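Long-range contacts in leucyl-tRNA synthetase subunit alpha (Aquifex aeolicus, PDB 3O0A), which belongs to an enzyme that charges tRNA(Leu) with leucine, and whose CP1 hydrolytic domain, the part crystallised here, probably hydrolyses mischarged tRNA as an editing step: residues Glu4-Arg9 against Gly209-Lys214; Glu13-Pro17 against Leu32-Ile38; Lys19-Val24 against Cys70-Leu75; Thr45-Phe51 against Lys198-Trp204. The contacts are given in a common frame with arbitrary orientation. Numbering follows the deposited sequence.

Contact 1: Glu4-Arg9 against Gly209-Lys214; sequences EGALIR and GLGEKK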
# COMPACT_ATOMS: atom_id res chain seq x y z
N GLU A 4 -0.92 18.61 -0.34
CA GLU A 4 -0.86 18.30 -1.80
C GLU A 4 -0.41 16.86 -1.99
O GLU A 4 0.55 16.39 -1.35
CB GLU A 4 0.08 19.27 -2.53
CG GLU A 4 0.29 18.99 -4.02
CD GLU A 4 -0.94 19.24 -4.87
OE1 GLU A 4 -1.25 20.43 -5.13
OE2 GLU A 4 -1.59 18.26 -5.30
N GLY A 5 -1.12 16.15 -2.85
CA GLY A 5 -0.82 14.77 -3.17
C GLY A 5 -1.94 14.18 -3.99
O GLY A 5 -2.64 14.90 -4.72
N ALA A 6 -2.11 12.87 -3.89
CA ALA A 6 -3.12 12.17 -4.66
C ALA A 6 -3.77 11.10 -3.82
O ALA A 6 -3.11 10.47 -2.99
CB ALA A 6 -2.49 11.55 -5.90
N LEU A 7 -5.05 10.88 -4.05
CA LEU A 7 -5.68 9.64 -3.60
C LEU A 7 -5.50 8.66 -4.75
O LEU A 7 -5.73 9.02 -5.91
CB LEU A 7 -7.17 9.86 -3.32
CG LEU A 7 -7.53 10.64 -2.05
CD1 LEU A 7 -8.97 11.12 -2.13
CD2 LEU A 7 -7.32 9.79 -0.81
N ILE A 8 -5.08 7.44 -4.44
CA ILE A 8 -4.91 6.40 -5.46
C ILE A 8 -5.72 5.19 -5.03
O ILE A 8 -5.64 4.76 -3.88
CB ILE A 8 -3.44 6.04 -5.67
CG1 ILE A 8 -2.66 7.29 -6.13
CG2 ILE A 8 -3.31 4.90 -6.72
CD1 ILE A 8 -1.17 7.08 -6.37
N ARG A 9 -6.51 4.67 -5.97
CA ARG A 9 -7.41 3.55 -5.69
C ARG A 9 -6.74 2.22 -6.02
O ARG A 9 -6.80 1.75 -7.16
CB ARG A 9 -8.75 3.71 -6.44
CG ARG A 9 -9.44 5.05 -6.18
CD ARG A 9 -10.93 4.97 -6.40
NE ARG A 9 -11.58 4.03 -5.47
CZ ARG A 9 -12.45 4.36 -4.51
NH1 ARG A 9 -12.78 5.63 -4.29
NH2 ARG A 9 -12.99 3.41 -3.75
N GLY A 209 -10.47 7.17 -13.39
CA GLY A 209 -11.31 6.99 -12.20
C GLY A 209 -10.65 6.21 -11.07
O GLY A 209 -11.35 5.65 -10.21
N LEU A 210 -9.32 6.16 -11.07
CA LEU A 210 -8.55 5.40 -10.08
C LEU A 210 -7.62 6.27 -9.22
O LEU A 210 -6.69 5.77 -8.56
CB LEU A 210 -7.77 4.27 -10.76
CG LEU A 210 -8.60 3.16 -11.39
CD1 LEU A 210 -7.74 2.30 -12.32
CD2 LEU A 210 -9.27 2.28 -10.33
N GLY A 211 -7.88 7.57 -9.24
CA GLY A 211 -7.13 8.51 -8.43
C GLY A 211 -7.76 9.89 -8.47
O GLY A 211 -8.64 10.17 -9.30
N GLU A 212 -7.33 10.76 -7.56
CA GLU A 212 -7.66 12.18 -7.66
C GLU A 212 -6.64 13.07 -6.96
O GLU A 212 -6.02 12.66 -5.99
CB GLU A 212 -9.09 12.46 -7.17
CG GLU A 212 -9.41 12.08 -5.73
CD GLU A 212 -10.88 12.37 -5.39
OE1 GLU A 212 -11.37 13.48 -5.69
OE2 GLU A 212 -11.54 11.47 -4.81
N LYS A 213 -6.46 14.28 -7.49
CA LYS A 213 -5.61 15.29 -6.86
C LYS A 213 -6.18 15.60 -5.48
O LYS A 213 -7.38 15.83 -5.36
CB LYS A 213 -5.55 16.57 -7.70
CG LYS A 213 -4.92 16.39 -9.07
CD LYS A 213 -4.67 17.72 -9.80
CE LYS A 213 -3.78 17.48 -11.03
NZ LYS A 213 -3.76 18.62 -12.00
N LYS A 214 -5.33 15.61 -4.46
CA LYS A 214 -5.77 15.88 -3.08
C LYS A 214 -4.70 16.60 -2.25
O LYS A 214 -3.60 16.09 -2.03
CB LYS A 214 -6.23 14.59 -2.38
CG LYS A 214 -6.55 14.74 -0.89
CD LYS A 214 -7.76 15.64 -0.65
CE LYS A 214 -8.13 15.70 0.83
NZ LYS A 214 -9.25 16.65 1.08
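After helix 194-207, Gly-209 is the first residue to leave helical geometry; its positive phi closes a Schellman motif. Leu-210 O accepts a hydrogen bond from Arg-9 N (2.8 Å). Leu-210 CD2 touches Arg-9 CB (4.2 Å). The guanidinium of Arg-9 leads away to a salt bridge with Asp-41. Strand 211-213 follows, antiparallel to strand 6-9 at 176°, with the axes 4.5 Å apart. Gly-211 faces Ile-8 in a non-hydrogen-bonded pair. Gly-211 CA lies 2.9 Å from Leu-7 O, and a CB here would come tight against that oxygen. Glu-212 and Leu-7 form the hydrogen-bonded pair: Leu-7 N to Glu-212 O is 2.8 Å and Glu-212 N to Leu-7 O is 2.9 Å. Lys-213 pairs with Ala-6, and both side chains touch Thr-202 of helix 194-207. Lys-214 N gives the last bond, to Gly-5 O (2.8 Å). The C-terminal strand becomes an edge of the three-stranded sheet and brings the two ends of the modelled CP1 domain together, consistent with a domain inserted into the synthetase. All four cross-segment hydrogen bonds are backbone to backbone, so main-chain geometry sets the pairing, and Gly-211 suits the close approach to Leu-7 O.

Contact 2: Glu13-Pro17 against Leu32-Ile38; sequences EIEEP and LLKEKRI
This is a strand-helix-strand connection in an antiparallel sheet. Segment 13-17 leaves strand 6-13, and segment 32-38 carries the end of helix 26-35 into neighbouring strand 37-44. Residues 32-35 are helical. A weak bond, Lys-36 N to Leu-32 O at 2.9 Å, closes the last turn. Lys-36 breaks the helix with positive phi (56/42), and Arg-37 is extended. Glu-13 and Arg-37 form an antiparallel non-hydrogen-bonded pair, CA to CA 4.6 Å. Ile-14 lies opposite Lys-36 at 5.0 Å between CA atoms. Then Glu-15 (-70/-33), Glu-16 (-125/76) and Pro-17 (-55/-36) bring the chain to the helix near Leu-33.

Ile-14 N donates to Lys-36 O at 2.9 Å, nearly straight. Lys-36 has chi1 m and the rest t, and Lys-36 NZ makes a weak hydrogen bond to Glu-15 O at 3.3 Å. The carboxylate of Glu-13 turns to Thr-114 and Lys-121 instead.

Apolar packing does the rest. Ile-14 (m, m) sets CB 3.7 Å from Leu-32 CD1 and also meets Phe-20 and Ile-71. Leu-32 is t, p. The CA-to-CB bond of Pro-17 points toward the helix: Pro-17 CB is 3.8 Å from both Leu-32 CG and Leu-33 CD2, and Pro-17 CG lies 3.8 Å from Lys-36 CG.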
# COMPACT_ATOMS: atom_id res chain seq x y z
N GLU A 13 -8.65 -7.65 -6.32
CA GLU A 13 -9.53 -8.35 -7.24
C GLU A 13 -10.05 -9.63 -6.60
O GLU A 13 -9.28 -10.40 -6.02
CB GLU A 13 -8.79 -8.71 -8.52
CG GLU A 13 -8.33 -7.50 -9.32
CD GLU A 13 -7.49 -7.91 -10.50
OE1 GLU A 13 -7.80 -8.96 -11.10
OE2 GLU A 13 -6.49 -7.22 -10.80
N ILE A 14 -11.36 -9.84 -6.71
CA ILE A 14 -12.00 -11.05 -6.18
C ILE A 14 -12.82 -11.71 -7.29
O ILE A 14 -13.91 -11.24 -7.62
CB ILE A 14 -12.90 -10.73 -4.96
CG1 ILE A 14 -12.10 -10.09 -3.80
CG2 ILE A 14 -13.66 -11.98 -4.49
CD1 ILE A 14 -11.08 -11.01 -3.17
N GLU A 15 -12.26 -12.79 -7.83
CA GLU A 15 -12.79 -13.50 -9.01
C GLU A 15 -14.10 -14.24 -8.72
O GLU A 15 -14.97 -14.37 -9.59
CB GLU A 15 -11.72 -14.46 -9.52
CG GLU A 15 -12.13 -15.39 -10.66
CD GLU A 15 -12.35 -14.67 -11.98
OE1 GLU A 15 -11.57 -13.73 -12.29
OE2 GLU A 15 -13.29 -15.04 -12.71
N GLU A 16 -14.22 -14.74 -7.49
CA GLU A 16 -15.40 -15.51 -7.09
C GLU A 16 -16.03 -14.88 -5.83
O GLU A 16 -15.88 -15.40 -4.74
CB GLU A 16 -15.00 -16.96 -6.82
CG GLU A 16 -14.53 -17.74 -8.05
CD GLU A 16 -14.44 -19.24 -7.80
OE1 GLU A 16 -13.68 -19.64 -6.89
OE2 GLU A 16 -15.13 -20.00 -8.51
N PRO A 17 -16.75 -13.75 -6.00
CA PRO A 17 -17.27 -13.03 -4.83
C PRO A 17 -18.13 -13.86 -3.85
O PRO A 17 -18.05 -13.63 -2.64
CB PRO A 17 -18.11 -11.91 -5.45
CG PRO A 17 -17.51 -11.71 -6.80
CD PRO A 17 -17.15 -13.09 -7.26
N LEU A 32 -18.29 -5.26 -4.58
CA LEU A 32 -17.72 -6.59 -4.69
C LEU A 32 -18.43 -7.38 -5.79
O LEU A 32 -17.78 -7.99 -6.63
CB LEU A 32 -17.82 -7.34 -3.36
CG LEU A 32 -17.30 -8.78 -3.36
CD1 LEU A 32 -15.82 -8.83 -3.69
CD2 LEU A 32 -17.56 -9.44 -2.01
N LEU A 33 -19.76 -7.38 -5.78
CA LEU A 33 -20.50 -8.16 -6.77
C LEU A 33 -20.47 -7.56 -8.18
O LEU A 33 -20.36 -8.29 -9.17
CB LEU A 33 -21.94 -8.41 -6.31
CG LEU A 33 -22.14 -9.26 -5.05
CD1 LEU A 33 -23.60 -9.22 -4.66
CD2 LEU A 33 -21.68 -10.70 -5.26
N LYS A 34 -20.53 -6.23 -8.27
CA LYS A 34 -20.59 -5.55 -9.56
C LYS A 34 -19.21 -5.42 -10.20
O LYS A 34 -19.07 -5.61 -11.40
CB LYS A 34 -21.21 -4.15 -9.45
CG LYS A 34 -22.67 -4.11 -9.05
CD LYS A 34 -23.20 -2.67 -9.01
CE LYS A 34 -24.60 -2.59 -8.39
NZ LYS A 34 -25.66 -2.90 -9.38
N GLU A 35 -18.21 -5.08 -9.39
CA GLU A 35 -16.87 -4.82 -9.92
C GLU A 35 -15.85 -5.91 -9.66
O GLU A 35 -14.75 -5.88 -10.23
CB GLU A 35 -16.32 -3.49 -9.38
CG GLU A 35 -17.15 -2.25 -9.72
CD GLU A 35 -16.39 -0.97 -9.43
OE1 GLU A 35 -15.20 -0.87 -9.82
OE2 GLU A 35 -16.98 -0.06 -8.82
N LYS A 36 -16.21 -6.87 -8.80
CA LYS A 36 -15.30 -7.95 -8.38
C LYS A 36 -14.02 -7.35 -7.79
O LYS A 36 -12.90 -7.81 -8.06
CB LYS A 36 -15.03 -8.93 -9.52
CG LYS A 36 -16.22 -9.86 -9.83
CD LYS A 36 -15.86 -10.87 -10.91
CE LYS A 36 -16.89 -11.99 -10.97
NZ LYS A 36 -16.64 -12.93 -12.11
N ARG A 37 -14.22 -6.30 -6.98
CA ARG A 37 -13.12 -5.57 -6.33
C ARG A 37 -13.47 -5.14 -4.93
O ARG A 37 -14.64 -4.86 -4.64
CB ARG A 37 -12.80 -4.29 -7.11
CG ARG A 37 -12.22 -4.52 -8.46
CD ARG A 37 -12.08 -3.20 -9.19
NE ARG A 37 -11.47 -3.44 -10.49
CZ ARG A 37 -11.08 -2.50 -11.34
NH1 ARG A 37 -11.25 -1.22 -11.06
NH2 ARG A 37 -10.53 -2.85 -12.50
N ILE A 38 -12.46 -5.08 -4.07
CA ILE A 38 -12.53 -4.36 -2.79
C ILE A 38 -11.49 -3.27 -2.85
O ILE A 38 -10.31 -3.54 -2.97
CB ILE A 38 -12.27 -5.28 -1.57
CG1 ILE A 38 -13.31 -6.42 -1.51
CG2 ILE A 38 -12.24 -4.45 -0.26
CD1 ILE A 38 -14.73 -6.01 -1.16

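Contact 3: Lys19-Val24 against Cys70-Leu75; sequences KFLNCV and CIGERL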
# COMPACT_ATOMS: atom_id res chain seq x y z
N LYS A 19 -17.80 -16.80 -2.76
CA LYS A 19 -16.93 -17.52 -1.83
C LYS A 19 -16.47 -16.63 -0.66
O LYS A 19 -16.04 -17.15 0.38
CB LYS A 19 -15.71 -18.06 -2.60
CG LYS A 19 -14.56 -18.66 -1.78
CD LYS A 19 -13.47 -19.21 -2.72
CE LYS A 19 -12.19 -19.58 -1.99
NZ LYS A 19 -11.25 -20.29 -2.92
N PHE A 20 -16.58 -15.31 -0.83
CA PHE A 20 -16.07 -14.37 0.14
C PHE A 20 -17.09 -13.40 0.73
O PHE A 20 -16.73 -12.57 1.57
CB PHE A 20 -14.90 -13.59 -0.47
CG PHE A 20 -13.85 -14.46 -1.06
CD1 PHE A 20 -12.81 -14.94 -0.27
CD2 PHE A 20 -13.92 -14.83 -2.40
CE1 PHE A 20 -11.83 -15.76 -0.83
CE2 PHE A 20 -12.96 -15.65 -2.96
CZ PHE A 20 -11.92 -16.12 -2.17
N LEU A 21 -18.35 -13.53 0.33
CA LEU A 21 -19.38 -12.57 0.76
C LEU A 21 -19.52 -12.44 2.28
O LEU A 21 -19.80 -11.35 2.80
CB LEU A 21 -20.75 -12.93 0.17
CG LEU A 21 -21.02 -12.44 -1.24
CD1 LEU A 21 -22.34 -13.05 -1.75
CD2 LEU A 21 -21.07 -10.90 -1.27
N ASN A 22 -19.33 -13.54 3.01
CA ASN A 22 -19.47 -13.42 4.46
C ASN A 22 -18.27 -12.75 5.16
O ASN A 22 -18.31 -12.52 6.37
CB ASN A 22 -19.94 -14.74 5.12
CG ASN A 22 -18.83 -15.78 5.25
OD1 ASN A 22 -17.66 -15.50 5.05
ND2 ASN A 22 -19.21 -16.98 5.67
N CYS A 23 -17.24 -12.42 4.39
CA CYS A 23 -16.10 -11.65 4.89
C CYS A 23 -16.34 -10.15 4.85
O CYS A 23 -15.58 -9.40 5.45
CB CYS A 23 -14.85 -11.93 4.08
SG CYS A 23 -14.22 -13.57 4.37
N VAL A 24 -17.36 -9.72 4.10
CA VAL A 24 -17.52 -8.29 3.80
C VAL A 24 -18.84 -7.74 4.33
O VAL A 24 -19.87 -8.44 4.31
CB VAL A 24 -17.37 -7.96 2.28
CG1 VAL A 24 -16.13 -8.65 1.67
CG2 VAL A 24 -18.60 -8.38 1.52
N CYS A 70 -10.01 -11.93 6.71
CA CYS A 70 -11.01 -12.98 6.51
C CYS A 70 -10.83 -13.58 5.13
O CYS A 70 -10.82 -14.81 4.96
CB CYS A 70 -12.42 -12.40 6.66
SG CYS A 70 -13.76 -13.59 6.42
N ILE A 71 -10.66 -12.71 4.14
CA ILE A 71 -10.41 -13.15 2.76
C ILE A 71 -9.08 -13.90 2.64
O ILE A 71 -9.04 -14.96 2.02
CB ILE A 71 -10.51 -11.97 1.78
CG1 ILE A 71 -11.96 -11.45 1.76
CG2 ILE A 71 -10.04 -12.40 0.38
CD1 ILE A 71 -12.16 -10.11 1.01
N GLY A 72 -8.03 -13.39 3.27
CA GLY A 72 -6.70 -14.02 3.22
C GLY A 72 -6.70 -15.38 3.89
O GLY A 72 -6.02 -16.31 3.43
N GLU A 73 -7.47 -15.53 4.95
CA GLU A 73 -7.66 -16.86 5.55
C GLU A 73 -8.37 -17.79 4.57
O GLU A 73 -7.97 -18.97 4.39
CB GLU A 73 -8.46 -16.75 6.86
CG GLU A 73 -8.84 -18.11 7.45
CD GLU A 73 -9.75 -17.98 8.64
OE1 GLU A 73 -10.94 -17.68 8.44
OE2 GLU A 73 -9.28 -18.21 9.78
N ARG A 74 -9.41 -17.27 3.93
CA ARG A 74 -10.26 -18.01 2.98
C ARG A 74 -9.42 -18.50 1.79
O ARG A 74 -9.63 -19.60 1.29
CB ARG A 74 -11.42 -17.10 2.54
CG ARG A 74 -12.58 -17.73 1.74
CD ARG A 74 -13.61 -18.45 2.55
NE ARG A 74 -13.94 -17.87 3.86
CZ ARG A 74 -15.10 -17.30 4.16
NH1 ARG A 74 -16.06 -17.19 3.25
NH2 ARG A 74 -15.30 -16.83 5.39
N LEU A 75 -8.42 -17.70 1.40
CA LEU A 75 -7.45 -18.05 0.35
C LEU A 75 -6.32 -18.99 0.80
O LEU A 75 -5.56 -19.50 -0.04
CB LEU A 75 -6.84 -16.78 -0.25
CG LEU A 75 -7.76 -15.81 -1.00
CD1 LEU A 75 -7.02 -14.52 -1.36
CD2 LEU A 75 -8.33 -16.48 -2.26
O HOH W 1 -9.21 -21.09 -0.82
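Arg-74 and a disulfide tie the loop before helix 26-35 to the C-terminal end of helix 64-74 in the editing domain. The guanidinium of Arg-74 binds two oxygens near its plane. Arg-74 NH1 donates to Lys-19 O (2.9 Å). Arg-74 NH1 and NH2 both donate to Asn-22 OD1, at 2.9 and 2.7 Å. The loop is thereby held at two points by one side chain. A water adds a further link, accepting from Lys-19 NZ (3.0 Å) and donating to Arg-74 O (2.6 Å).

The covalent bond joins Cys-23 SG to Cys-70 SG at 2.1 Å, with chi3 -65°. Both CA-to-CB bonds point across the contact, and Cys-23 CA and Cys-70 CA are 5.5 Å apart. Cys-23 SG also lies over one face of the guanidinium, 3.6 Å from Arg-74 NH2.

Apolar packing lies beside this polar cluster. Phe-20 is buried and also rests on Ile-14. Phe-20 CE1 comes within 3.3 Å of Arg-74 CG, and Phe-20 CD1 lies 3.8 Å from Ile-71 CG2. Cys-23 CB meets Ile-71 CG1 at 3.7 Å. At the far end of the ring, Phe-20 CZ touches Leu-75 CD2 at 3.6 Å.

Contact 4: Thr45-Phe51 against Lys198-Trp204; sequences TRPDTVF and KRKITEW
This is a buried, mainly apolar packing contact between helix 194-207 and the turn that follows strand 37-44. Residues 198-204 are regular alpha helix. Thr-45 and Arg-46 are loop, and residues 47-51 run as 3-10 helix, with Val-50 N bonded to Pro-47 O at 3.2 Å. The backbones come closest at Asp-48 and Lys-198, CA to CA 4.4 Å.

Pro-47 points at the helix. Its CG is 3.4 Å from Thr-202 OG1 and 3.8 Å from Lys-198 O. Thr-202 (chi1 m) donates its own hydroxyl back to Lys-198 O at 2.7 Å. Ile-201 (m, t) also points across. Its CG2 lies 3.6 Å from Pro-47 O and 3.6 Å from Val-50 CG1 (Val-50 chi1 p).

In the editing domain this joins the C-terminal helix to the three-stranded sheet: Pro-47 and Thr-202 both touch Ala-6, and Val-50 touches Ile-8.

Arg-46 (m, m, m) makes a salt bridge to Asp-48 (chi1 p), NE to OD1 2.9 Å and NH2 to OD2 3.0 Å. Lys-198, m then t throughout, runs past it with CE 3.5 Å from Asp-48 OD1; its NZ pairs with Glu-195. Phe-51 (chi1 m) brings CE1 to 4.1 Å from Ile-201 CD1, edge on. Its CZ lies 4.0 Å from Trp-204 CZ3.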
# COMPACT_ATOMS: atom_id res chain seq x y z
N THR A 45 1.71 11.70 -0.92
CA THR A 45 2.31 12.94 -1.42
C THR A 45 3.37 12.61 -2.47
O THR A 45 4.05 13.50 -2.98
CB THR A 45 2.94 13.79 -0.29
OG1 THR A 45 3.98 13.03 0.35
CG2 THR A 45 1.88 14.16 0.73
N ARG A 46 3.50 11.31 -2.78
CA ARG A 46 4.49 10.83 -3.75
C ARG A 46 3.87 9.98 -4.88
O ARG A 46 4.28 8.84 -5.10
CB ARG A 46 5.60 10.05 -3.03
CG ARG A 46 6.52 10.91 -2.12
CD ARG A 46 7.21 12.05 -2.87
NE ARG A 46 8.03 11.61 -4.00
CZ ARG A 46 9.27 11.14 -3.92
NH1 ARG A 46 9.89 11.03 -2.75
NH2 ARG A 46 9.91 10.79 -5.03
N PRO A 47 2.90 10.55 -5.62
CA PRO A 47 2.30 9.76 -6.68
C PRO A 47 3.29 9.44 -7.81
O PRO A 47 3.07 8.50 -8.58
CB PRO A 47 1.15 10.65 -7.16
CG PRO A 47 1.63 12.04 -6.88
CD PRO A 47 2.34 11.91 -5.57
N ASP A 48 4.38 10.21 -7.89
CA ASP A 48 5.47 9.94 -8.83
C ASP A 48 6.14 8.58 -8.61
O ASP A 48 6.82 8.08 -9.50
CB ASP A 48 6.53 11.07 -8.81
CG ASP A 48 7.10 11.34 -7.41
OD1 ASP A 48 6.38 11.22 -6.39
OD2 ASP A 48 8.28 11.72 -7.33
N THR A 49 5.93 7.99 -7.43
CA THR A 49 6.55 6.72 -7.04
C THR A 49 5.59 5.51 -7.13
O THR A 49 5.95 4.40 -6.71
CB THR A 49 7.15 6.78 -5.62
OG1 THR A 49 6.12 6.89 -4.63
CG2 THR A 49 8.13 7.97 -5.49
N VAL A 50 4.40 5.72 -7.67
CA VAL A 50 3.35 4.69 -7.62
C VAL A 50 3.78 3.37 -8.29
O VAL A 50 3.40 2.28 -7.85
CB VAL A 50 1.99 5.20 -8.19
CG1 VAL A 50 2.10 5.45 -9.69
CG2 VAL A 50 0.83 4.20 -7.86
N PHE A 51 4.60 3.46 -9.34
CA PHE A 51 5.05 2.24 -10.01
C PHE A 51 6.00 1.44 -9.12
O PHE A 51 6.26 0.26 -9.38
CB PHE A 51 5.71 2.55 -11.36
CG PHE A 51 4.73 2.97 -12.43
CD1 PHE A 51 4.28 4.28 -12.50
CD2 PHE A 51 4.28 2.04 -13.38
CE1 PHE A 51 3.37 4.68 -13.50
CE2 PHE A 51 3.38 2.42 -14.39
CZ PHE A 51 2.92 3.75 -14.45
N LYS A 198 4.58 13.63 -10.87
CA LYS A 198 3.51 13.70 -9.87
C LYS A 198 2.20 14.12 -10.53
O LYS A 198 1.18 13.46 -10.36
CB LYS A 198 3.87 14.67 -8.74
CG LYS A 198 4.88 14.13 -7.77
CD LYS A 198 5.25 15.18 -6.72
CE LYS A 198 6.42 14.71 -5.86
NZ LYS A 198 6.89 15.83 -4.99
N ARG A 199 2.24 15.21 -11.30
CA ARG A 199 1.06 15.71 -12.00
C ARG A 199 0.57 14.77 -13.09
O ARG A 199 -0.63 14.49 -13.18
CB ARG A 199 1.37 17.08 -12.60
CG ARG A 199 0.24 17.70 -13.40
CD ARG A 199 0.45 19.21 -13.54
NE ARG A 199 1.45 19.58 -14.54
CZ ARG A 199 2.74 19.82 -14.31
NH1 ARG A 199 3.26 19.70 -13.08
NH2 ARG A 199 3.54 20.16 -15.31
N LYS A 200 1.49 14.31 -13.93
CA LYS A 200 1.11 13.51 -15.10
C LYS A 200 0.50 12.19 -14.66
O LYS A 200 -0.53 11.77 -15.22
CB LYS A 200 2.31 13.28 -16.04
CG LYS A 200 2.92 14.53 -16.67
CD LYS A 200 1.92 15.27 -17.53
CE LYS A 200 2.58 16.50 -18.15
NZ LYS A 200 1.66 17.13 -19.11
N ILE A 201 1.10 11.54 -13.67
CA ILE A 201 0.57 10.28 -13.14
C ILE A 201 -0.79 10.48 -12.46
O ILE A 201 -1.73 9.70 -12.67
CB ILE A 201 1.58 9.55 -12.21
CG1 ILE A 201 2.74 9.02 -13.07
CG2 ILE A 201 0.87 8.43 -11.40
CD1 ILE A 201 3.96 8.55 -12.31
N THR A 202 -0.89 11.54 -11.67
CA THR A 202 -2.13 11.81 -10.96
C THR A 202 -3.27 12.08 -11.96
O THR A 202 -4.37 11.55 -11.79
CB THR A 202 -2.01 12.98 -9.95
OG1 THR A 202 -0.97 12.70 -9.00
CG2 THR A 202 -3.30 13.12 -9.16
N GLU A 203 -3.01 12.87 -12.99
CA GLU A 203 -4.05 13.14 -14.00
C GLU A 203 -4.49 11.88 -14.74
O GLU A 203 -5.68 11.71 -15.03
CB GLU A 203 -3.64 14.21 -15.02
CG GLU A 203 -4.56 14.27 -16.27
CD GLU A 203 -5.97 14.84 -16.02
OE1 GLU A 203 -6.71 14.33 -15.14
OE2 GLU A 203 -6.34 15.80 -16.74
N TRP A 204 -3.53 11.02 -15.06
CA TRP A 204 -3.80 9.76 -15.76
C TRP A 204 -4.70 8.86 -14.91
O TRP A 204 -5.70 8.33 -15.39
CB TRP A 204 -2.48 9.07 -16.07
CG TRP A 204 -2.56 7.72 -16.74
CD1 TRP A 204 -3.12 7.42 -17.96
CD2 TRP A 204 -1.97 6.52 -16.26
NE1 TRP A 204 -2.94 6.07 -18.24
CE2 TRP A 204 -2.24 5.50 -17.21
CE3 TRP A 204 -1.26 6.19 -15.10
CZ2 TRP A 204 -1.80 4.19 -17.03
CZ3 TRP A 204 -0.84 4.88 -14.92
CH2 TRP A 204 -1.10 3.90 -15.90

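Contacts 1 and 4 form one cluster, with centres 8 Å apart. Helix 194-207 of contact 4 leads into strand 211-213 of contact 1 and packs on the sheet: Ala-6 meets Thr-202, and Ile-8 meets Val-50. Contacts 2 and 3 form a second, with centres 11 Å apart, joined through Ile-14 with Phe-20 and Leu-32 with Val-24. Strands 6-13 and 37-44 link the clusters, and Leu-210 touches Arg-37. Contacts 3 and 4 lie on opposite sides of the chain's centre, their centres about 31 Å apart. Along the chain, contact 1 encloses the other three. Because it pairs the first and last modelled segments, the domain's ends lie side by side, as expected of a domain inserted into a larger enzyme.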